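Local coordinates for nitrate transport protein (Xanthomonas axonopodis pv. citri, PDB 3KSX) that probably captures alkanesulfonates in the periplasm, as the SsuA binding component of a transport system, and is seen here holding the sulfonate buffer MOPS, at residues A[27-39]-A[76-88]. Numbering follows the deposited sequence.
With MPO (3[N-morpholino]propane sulfonic acid), chain B.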
ATOM      1  N   GLU A  27      -1.623 -29.060  -4.113  1.00 51.05           N
ATOM      2  CA  GLU A  27      -1.377 -27.646  -3.814  1.00 47.82           C
ATOM      3  C   GLU A  27      -0.252 -27.271  -4.778  1.00 45.14           C
ATOM      4  O   GLU A  27       0.402 -28.150  -5.336  1.00 45.08           O
ATOM      5  CB  GLU A  27      -0.904 -27.452  -2.372  1.00 47.95           C
ATOM      6  CG  GLU A  27      -1.631 -28.317  -1.368  1.00 51.07           C
ATOM      7  CD  GLU A  27      -1.228 -28.006   0.058  1.00 54.50           C
ATOM      8  OE1 GLU A  27      -0.065 -28.281   0.424  1.00 55.29           O
ATOM      9  OE2 GLU A  27      -2.086 -27.497   0.806  1.00 54.00           O
ATOM     10  N   PRO A  28      -0.024 -25.982  -5.017  1.00 41.97           N
ATOM     11  CA  PRO A  28       0.943 -25.692  -6.072  1.00 40.03           C
ATOM     12  C   PRO A  28       2.377 -26.047  -5.725  1.00 38.16           C
ATOM     13  O   PRO A  28       2.714 -26.193  -4.546  1.00 37.13           O
ATOM     14  CB  PRO A  28       0.810 -24.186  -6.254  1.00 40.31           C
ATOM     15  CG  PRO A  28       0.254 -23.750  -4.966  1.00 39.69           C
ATOM     16  CD  PRO A  28      -0.672 -24.764  -4.531  1.00 41.05           C
ATOM     17  N   ALA A  29       3.209 -26.174  -6.763  1.00 36.15           N
ATOM     18  CA  ALA A  29       4.634 -26.437  -6.587  1.00 34.72           C
ATOM     19  C   ALA A  29       5.311 -25.223  -5.928  1.00 34.33           C
ATOM     20  O   ALA A  29       6.239 -25.377  -5.114  1.00 31.51           O
ATOM     21  CB  ALA A  29       5.284 -26.689  -7.917  1.00 34.88           C
ATOM     22  N   GLN A  30       4.828 -24.021  -6.260  1.00 33.10           N
ATOM     23  CA  GLN A  30       5.534 -22.822  -5.852  1.00 31.68           C
ATOM     24  C   GLN A  30       4.527 -21.654  -5.653  1.00 31.07           C
ATOM     25  O   GLN A  30       3.482 -21.590  -6.332  1.00 30.40           O
ATOM     26  CB  GLN A  30       6.578 -22.435  -6.917  1.00 33.45           C
ATOM     27  CG  GLN A  30       7.522 -21.358  -6.356  1.00 39.71           C
ATOM     28  CD  GLN A  30       8.619 -20.875  -7.320  1.00 44.18           C
ATOM     29  OE1 GLN A  30       8.480 -20.951  -8.545  1.00 46.82           O
ATOM     30  NE2 GLN A  30       9.697 -20.334  -6.749  1.00 46.86           N
ATOM     31  N   LEU A  31       4.851 -20.753  -4.724  1.00 28.85           N
ATOM     32  CA  LEU A  31       4.111 -19.499  -4.563  1.00 27.51           C
ATOM     33  C   LEU A  31       5.171 -18.420  -4.505  1.00 27.17           C
ATOM     34  O   LEU A  31       5.911 -18.346  -3.507  1.00 27.78           O
ATOM     35  CB  LEU A  31       3.314 -19.512  -3.257  1.00 27.30           C
ATOM     36  CG  LEU A  31       2.767 -18.115  -2.847  1.00 26.72           C
ATOM     37  CD1 LEU A  31       1.887 -17.486  -3.960  1.00 25.33           C
ATOM     38  CD2 LEU A  31       2.019 -18.226  -1.562  1.00 23.92           C
ATOM     39  N   ARG A  32       5.281 -17.600  -5.554  1.00 24.97           N
ATOM     40  CA  ARG A  32       6.185 -16.478  -5.552  1.00 23.99           C
ATOM     41  C   ARG A  32       5.296 -15.286  -5.207  1.00 23.27           C
ATOM     42  O   ARG A  32       4.415 -14.940  -6.020  1.00 21.16           O
ATOM     43  CB  ARG A  32       6.812 -16.253  -6.952  1.00 24.29           C
ATOM     44  CG  ARG A  32       7.900 -17.303  -7.315  1.00 25.70           C
ATOM     45  CD  ARG A  32       8.720 -17.042  -8.626  1.00 30.68           C
ATOM     46  NE  ARG A  32       9.141 -15.671  -8.762  1.00 29.75           N
ATOM     47  CZ  ARG A  32      10.286 -15.080  -8.387  1.00 29.95           C
ATOM     48  NH1 ARG A  32      11.260 -15.707  -7.783  1.00 31.73           N
ATOM     49  NH2 ARG A  32      10.455 -13.769  -8.658  1.00 34.31           N
ATOM     50  N   ILE A  33       5.427 -14.802  -3.955  1.00 22.19           N
ATOM     51  CA  ILE A  33       4.510 -13.782  -3.405  1.00 22.50           C
ATOM     52  C   ILE A  33       5.229 -12.440  -3.208  1.00 22.17           C
ATOM     53  O   ILE A  33       6.336 -12.375  -2.670  1.00 23.17           O
ATOM     54  CB  ILE A  33       3.793 -14.321  -2.161  1.00 23.78           C
ATOM     55  CG1 ILE A  33       3.051 -13.261  -1.403  1.00 24.14           C
ATOM     56  CG2 ILE A  33       4.794 -15.034  -1.211  1.00 23.25           C
ATOM     57  CD1 ILE A  33       2.198 -13.807  -0.239  1.00 25.34           C
ATOM     58  N   GLY A  34       4.663 -11.365  -3.737  1.00 22.13           N
ATOM     59  CA  GLY A  34       5.274 -10.089  -3.550  1.00 20.20           C
ATOM     60  C   GLY A  34       4.800  -9.358  -2.303  1.00 22.90           C
ATOM     61  O   GLY A  34       3.650  -9.471  -1.879  1.00 22.73           O
ATOM     62  N   TYR A  35       5.719  -8.575  -1.738  1.00 22.35           N
ATOM     63  CA  TYR A  35       5.406  -7.809  -0.564  1.00 24.65           C
ATOM     64  C   TYR A  35       6.229  -6.521  -0.541  1.00 24.54           C
ATOM     65  O   TYR A  35       7.113  -6.366  -1.364  1.00 24.83           O
ATOM     66  CB  TYR A  35       5.641  -8.671   0.695  1.00 23.70           C
ATOM     67  CG  TYR A  35       7.090  -8.746   1.094  1.00 23.79           C
ATOM     68  CD1 TYR A  35       8.020  -9.491   0.355  1.00 21.30           C
ATOM     69  CD2 TYR A  35       7.564  -8.016   2.194  1.00 27.22           C
ATOM     70  CE1 TYR A  35       9.389  -9.565   0.765  1.00 28.66           C
ATOM     71  CE2 TYR A  35       8.910  -8.075   2.588  1.00 30.17           C
ATOM     72  CZ  TYR A  35       9.797  -8.823   1.872  1.00 28.73           C
ATOM     73  OH  TYR A  35      11.109  -8.804   2.275  1.00 30.95           O
ATOM     74  N   GLN A  36       5.824  -5.590   0.333  1.00 23.83           N
ATOM     75  CA  GLN A  36       6.427  -4.304   0.556  1.00 24.03           C
ATOM     76  C   GLN A  36       6.892  -4.347   2.001  1.00 25.38           C
ATOM     77  O   GLN A  36       6.124  -4.721   2.865  1.00 27.91           O
ATOM     78  CB  GLN A  36       5.374  -3.171   0.414  1.00 22.60           C
ATOM     79  CG  GLN A  36       4.849  -3.087  -1.006  1.00 22.13           C
ATOM     80  CD  GLN A  36       3.880  -1.952  -1.204  1.00 20.24           C
ATOM     81  OE1 GLN A  36       4.146  -0.818  -0.841  1.00 22.98           O
ATOM     82  NE2 GLN A  36       2.756  -2.268  -1.766  1.00 22.56           N
ATOM     83  N   LYS A  37       8.150  -3.981   2.238  1.00 27.94           N
ATOM     84  CA  LYS A  37       8.704  -3.895   3.616  1.00 31.16           C
ATOM     85  C   LYS A  37       7.883  -3.026   4.567  1.00 32.96           C
ATOM     86  O   LYS A  37       7.804  -3.310   5.788  1.00 34.28           O
ATOM     87  CB  LYS A  37      10.178  -3.449   3.598  1.00 31.83           C
ATOM     88  CG  LYS A  37      11.217  -4.572   3.235  1.00 37.42           C
ATOM     89  CD  LYS A  37      12.661  -4.202   3.705  1.00 44.01           C
ATOM     90  CE  LYS A  37      13.547  -5.448   4.016  1.00 50.80           C
ATOM     91  NZ  LYS A  37      14.527  -5.121   5.150  1.00 51.90           N
ATOM     92  N   ALA A  38       7.232  -2.005   4.042  1.00 32.60           N
ATOM     93  CA  ALA A  38       6.327  -1.202   4.858  1.00 36.18           C
ATOM     94  C   ALA A  38       5.237  -1.963   5.615  1.00 37.32           C
ATOM     95  O   ALA A  38       4.768  -1.511   6.694  1.00 38.66           O
ATOM     96  CB  ALA A  38       5.674  -0.040   3.988  1.00 34.62           C
ATOM     97  N   VAL A  39       4.788  -3.082   5.041  1.00 37.05           N
ATOM     98  CA  VAL A  39       3.630  -3.794   5.563  1.00 36.38           C
ATOM     99  C   VAL A  39       4.210  -4.742   6.582  1.00 36.30           C
ATOM    100  O   VAL A  39       4.646  -5.865   6.221  1.00 35.90           O
ATOM    101  CB  VAL A  39       2.834  -4.597   4.511  1.00 35.59           C
ATOM    102  CG1 VAL A  39       1.512  -5.159   5.156  1.00 35.89           C
ATOM    103  CG2 VAL A  39       2.527  -3.773   3.252  1.00 34.79           C
ATOM    104  N   ASN A  76       2.237  -8.538 -13.577  1.00 21.27           N
ATOM    105  CA  ASN A  76       1.714  -8.550 -14.939  1.00 24.04           C
ATOM    106  C   ASN A  76       2.604  -9.357 -15.850  1.00 23.38           C
ATOM    107  O   ASN A  76       2.114 -10.003 -16.775  1.00 23.13           O
ATOM    108  CB  ASN A  76       1.568  -7.143 -15.506  1.00 24.52           C
ATOM    109  CG  ASN A  76       0.930  -7.138 -16.857  1.00 30.58           C
ATOM    110  OD1 ASN A  76      -0.146  -7.662 -17.047  1.00 30.74           O
ATOM    111  ND2 ASN A  76       1.604  -6.529 -17.814  1.00 38.01           N
ATOM    112  N   VAL A  77       3.922  -9.305 -15.616  1.00 22.24           N
ATOM    113  CA  VAL A  77       4.853 -10.142 -16.384  1.00 24.41           C
ATOM    114  C   VAL A  77       5.061 -11.539 -15.783  1.00 25.41           C
ATOM    115  O   VAL A  77       5.949 -12.299 -16.233  1.00 27.98           O
ATOM    116  CB  VAL A  77       6.182  -9.418 -16.600  1.00 25.39           C
ATOM    117  CG1 VAL A  77       5.933  -8.175 -17.400  1.00 25.81           C
ATOM    118  CG2 VAL A  77       6.858  -9.119 -15.278  1.00 26.28           C
ATOM    119  N   GLY A  78       4.294 -11.923 -14.768  1.00 23.67           N
ATOM    120  CA  GLY A  78       4.562 -13.269 -14.188  1.00 21.78           C
ATOM    121  C   GLY A  78       5.708 -13.517 -13.205  1.00 23.80           C
ATOM    122  O   GLY A  78       5.952 -14.700 -12.865  1.00 23.92           O
ATOM    123  N   SER A  79       6.381 -12.448 -12.723  1.00 22.09           N
ATOM    124  CA  SER A  79       7.534 -12.503 -11.817  1.00 24.23           C
ATOM    125  C   SER A  79       7.027 -12.952 -10.435  1.00 23.41           C
ATOM    126  O   SER A  79       7.794 -13.438  -9.609  1.00 24.69           O
ATOM    127  CB  SER A  79       8.111 -11.068 -11.625  1.00 25.51           C
ATOM    128  OG  SER A  79       8.708 -10.745 -12.810  1.00 33.26           O
ATOM    129  N   ILE A  80       5.756 -12.667 -10.154  1.00 22.77           N
ATOM    130  CA  ILE A  80       5.087 -13.136  -8.922  1.00 20.21           C
ATOM    131  C   ILE A  80       3.675 -13.514  -9.354  1.00 21.74           C
ATOM    132  O   ILE A  80       3.226 -13.089 -10.412  1.00 22.01           O
ATOM    133  CB  ILE A  80       5.060 -12.012  -7.849  1.00 20.86           C
ATOM    134  CG1 ILE A  80       4.340 -10.727  -8.395  1.00 21.33           C
ATOM    135  CG2 ILE A  80       6.491 -11.761  -7.281  1.00 22.32           C
ATOM    136  CD1 ILE A  80       4.124  -9.690  -7.276  1.00 19.95           C
ATOM    137  N   ASP A  81       2.930 -14.163  -8.497  1.00 19.86           N
ATOM    138  CA  ASP A  81       1.590 -14.605  -8.816  0.50 21.11           C
ATOM    139  C   ASP A  81       0.560 -14.088  -7.814  1.00 21.29           C
ATOM    140  O   ASP A  81      -0.639 -14.228  -8.021  1.00 21.06           O
ATOM    141  CB  ASP A  81       1.597 -16.115  -8.839  0.50 23.04           C
ATOM    142  CG  ASP A  81       2.297 -16.634 -10.031  0.50 19.91           C
ATOM    143  OD1 ASP A  81       2.348 -15.915 -11.025  0.50 33.31           O
ATOM    144  OD2 ASP A  81       2.775 -17.742 -10.011  0.50 31.67           O
ATOM    145  N   LEU A  82       1.054 -13.516  -6.700  1.00 21.25           N
ATOM    146  CA  LEU A  82       0.236 -12.988  -5.630  1.00 22.09           C
ATOM    147  C   LEU A  82       0.988 -11.847  -4.961  1.00 21.99           C
ATOM    148  O   LEU A  82       2.227 -11.936  -4.798  1.00 21.63           O
ATOM    149  CB  LEU A  82      -0.057 -14.093  -4.589  1.00 22.63           C
ATOM    150  CG  LEU A  82      -1.035 -13.850  -3.433  1.00 26.97           C
ATOM    151  CD1 LEU A  82      -2.450 -13.480  -3.893  1.00 33.66           C
ATOM    152  CD2 LEU A  82      -1.145 -15.144  -2.648  1.00 32.09           C
ATOM    153  N   GLY A  83       0.301 -10.773  -4.564  1.00 20.86           N
ATOM    154  CA  GLY A  83       1.032  -9.700  -3.850  1.00 21.31           C
ATOM    155  C   GLY A  83       0.088  -8.682  -3.237  1.00 20.59           C
ATOM    156  O   GLY A  83      -1.083  -8.608  -3.643  1.00 22.41           O
ATOM    157  N   GLY A  84       0.581  -7.936  -2.234  1.00 20.03           N
ATOM    158  CA  GLY A  84      -0.238  -6.930  -1.555  1.00 20.13           C
ATOM    159  C   GLY A  84       0.061  -5.532  -2.000  1.00 19.87           C
ATOM    160  O   GLY A  84       1.248  -5.123  -2.088  1.00 18.57           O
ATOM    161  N   ALA A  85      -0.969  -4.742  -2.178  1.00 20.86           N
ATOM    162  CA  ALA A  85      -0.728  -3.347  -2.582  1.00 20.68           C
ATOM    163  C   ALA A  85      -1.866  -2.492  -2.090  1.00 23.16           C
ATOM    164  O   ALA A  85      -2.908  -3.029  -1.644  1.00 23.56           O
ATOM    165  CB  ALA A  85      -0.678  -3.279  -4.066  1.00 20.32           C
ATOM    166  N   GLY A  86      -1.694  -1.177  -2.256  1.00 22.20           N
ATOM    167  CA  GLY A  86      -2.736  -0.125  -2.028  1.00 20.85           C
ATOM    168  C   GLY A  86      -3.962  -0.260  -2.942  1.00 21.72           C
ATOM    169  O   GLY A  86      -4.029  -1.106  -3.798  1.00 20.73           O
ATOM    170  N   ASP A  87      -4.915   0.648  -2.813  1.00 22.34           N
ATOM    171  CA  ASP A  87      -6.129   0.546  -3.588  1.00 22.07           C
ATOM    172  C   ASP A  87      -5.875   1.037  -5.044  1.00 21.26           C
ATOM    173  O   ASP A  87      -6.445   0.542  -6.037  1.00 20.58           O
ATOM    174  CB  ASP A  87      -7.227   1.352  -2.927  1.00 22.33           C
ATOM    175  CG  ASP A  87      -6.950   2.819  -2.774  1.00 22.27           C
ATOM    176  OD1 ASP A  87      -5.810   3.310  -2.570  1.00 21.89           O
ATOM    177  OD2 ASP A  87      -7.977   3.582  -2.753  1.00 24.99           O
ATOM    178  N   ILE A  88      -4.937   1.967  -5.196  1.00 20.41           N
ATOM    179  CA  ILE A  88      -4.641   2.568  -6.532  1.00 20.20           C
ATOM    180  C   ILE A  88      -3.808   1.760  -7.523  1.00 21.22           C
ATOM    181  O   ILE A  88      -4.134   1.801  -8.770  1.00 18.65           O
ATOM    182  CB  ILE A  88      -4.051   4.039  -6.404  1.00 21.19           C
ATOM    183  CG1 ILE A  88      -4.892   4.892  -5.419  1.00 21.17           C
ATOM    184  CG2 ILE A  88      -3.808   4.723  -7.805  1.00 22.82           C
ATOM    185  CD1 ILE A  88      -6.430   4.930  -5.793  1.00 28.65           C
TER
HETATM  186  S1  MPO B 325       0.979   1.284  -2.576  1.00 19.88           S
HETATM  187  O1  MPO B 325       0.941  -0.180  -2.608  1.00 20.57           O
HETATM  188  O2  MPO B 325       2.079   1.700  -3.485  1.00 18.91           O
HETATM  189  O4  MPO B 325      -0.520   1.047   5.362  1.00 49.25           O
HETATM  190  N1  MPO B 325       0.115   1.310   2.543  1.00 41.89           N
HETATM  191  C1  MPO B 325       1.460   1.706  -0.984  1.00 21.75           C
HETATM  192  O3  MPO B 325      -0.261   2.052  -2.904  1.00 18.42           O
HETATM  193  C2  MPO B 325       0.404   1.194   0.002  1.00 28.22           C
HETATM  194  C3  MPO B 325       0.970   1.574   1.389  1.00 36.23           C
HETATM  195  C4  MPO B 325       0.015   2.473   3.426  1.00 42.48           C
HETATM  196  C5  MPO B 325      -0.937   2.189   4.599  1.00 47.35           C
HETATM  197  C6  MPO B 325      -0.060  -0.075   4.577  1.00 48.63           C
HETATM  198  C7  MPO B 325       0.840   0.347   3.391  1.00 46.48           C
HETATM  199  O   HOH W   1       4.691 -18.953  -8.063  1.00 30.67           O
HETATM  200  O   HOH W   2       2.635  -5.753   0.290  1.00 29.21           O
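Gly34 and Gly83 pair where strands 30-36 and 82-86 run side by side, their axes 12° apart in direction, as neighbouring parallel strands of a five-stranded mixed sheet in one lobe of this periplasmic binding protein. Gly34 N donates to Leu82 O (2.7 Å), and Asp81 N reaches Arg32 O at 3.0 Å with an N-H...O angle of 166°. The pairing then slackens: Gly84 N to Gly34 O is a weak bond, and water bridges Gly84 O to Gln36 N, weakly on the Gln36 side. The side chain of Arg32, bent at chi3, brings its guanidinium edge to Ser79 O in the turn that leads into strand 82-86, an acceptor lying almost in its plane and taking bonds from both NE (2.7 Å) and NH2 (2.8 Å). Ile80, its CG1 held between the backbone N and carbonyl carbon (chi1 57°), lays CD1 against Gly34 CA at 3.9 Å. On the sheet face carrying Ile33 and Leu82, Leu31 CD1 packs obliquely on Leu82 CB, and helix 225-244 also contacts both leucines through Phe227, Val231 and Met232. At the C-terminal end of the two strands lies the sulfonate pocket, to which Gly68 N and Ser141 N also contribute. Gln36, extended beyond CG, joins strand and ligand: NE2 donates to Gly84 O and, at 2.9 Å, to MPO O1, the same sulfonate oxygen that Gly86 N grips at 2.8 Å.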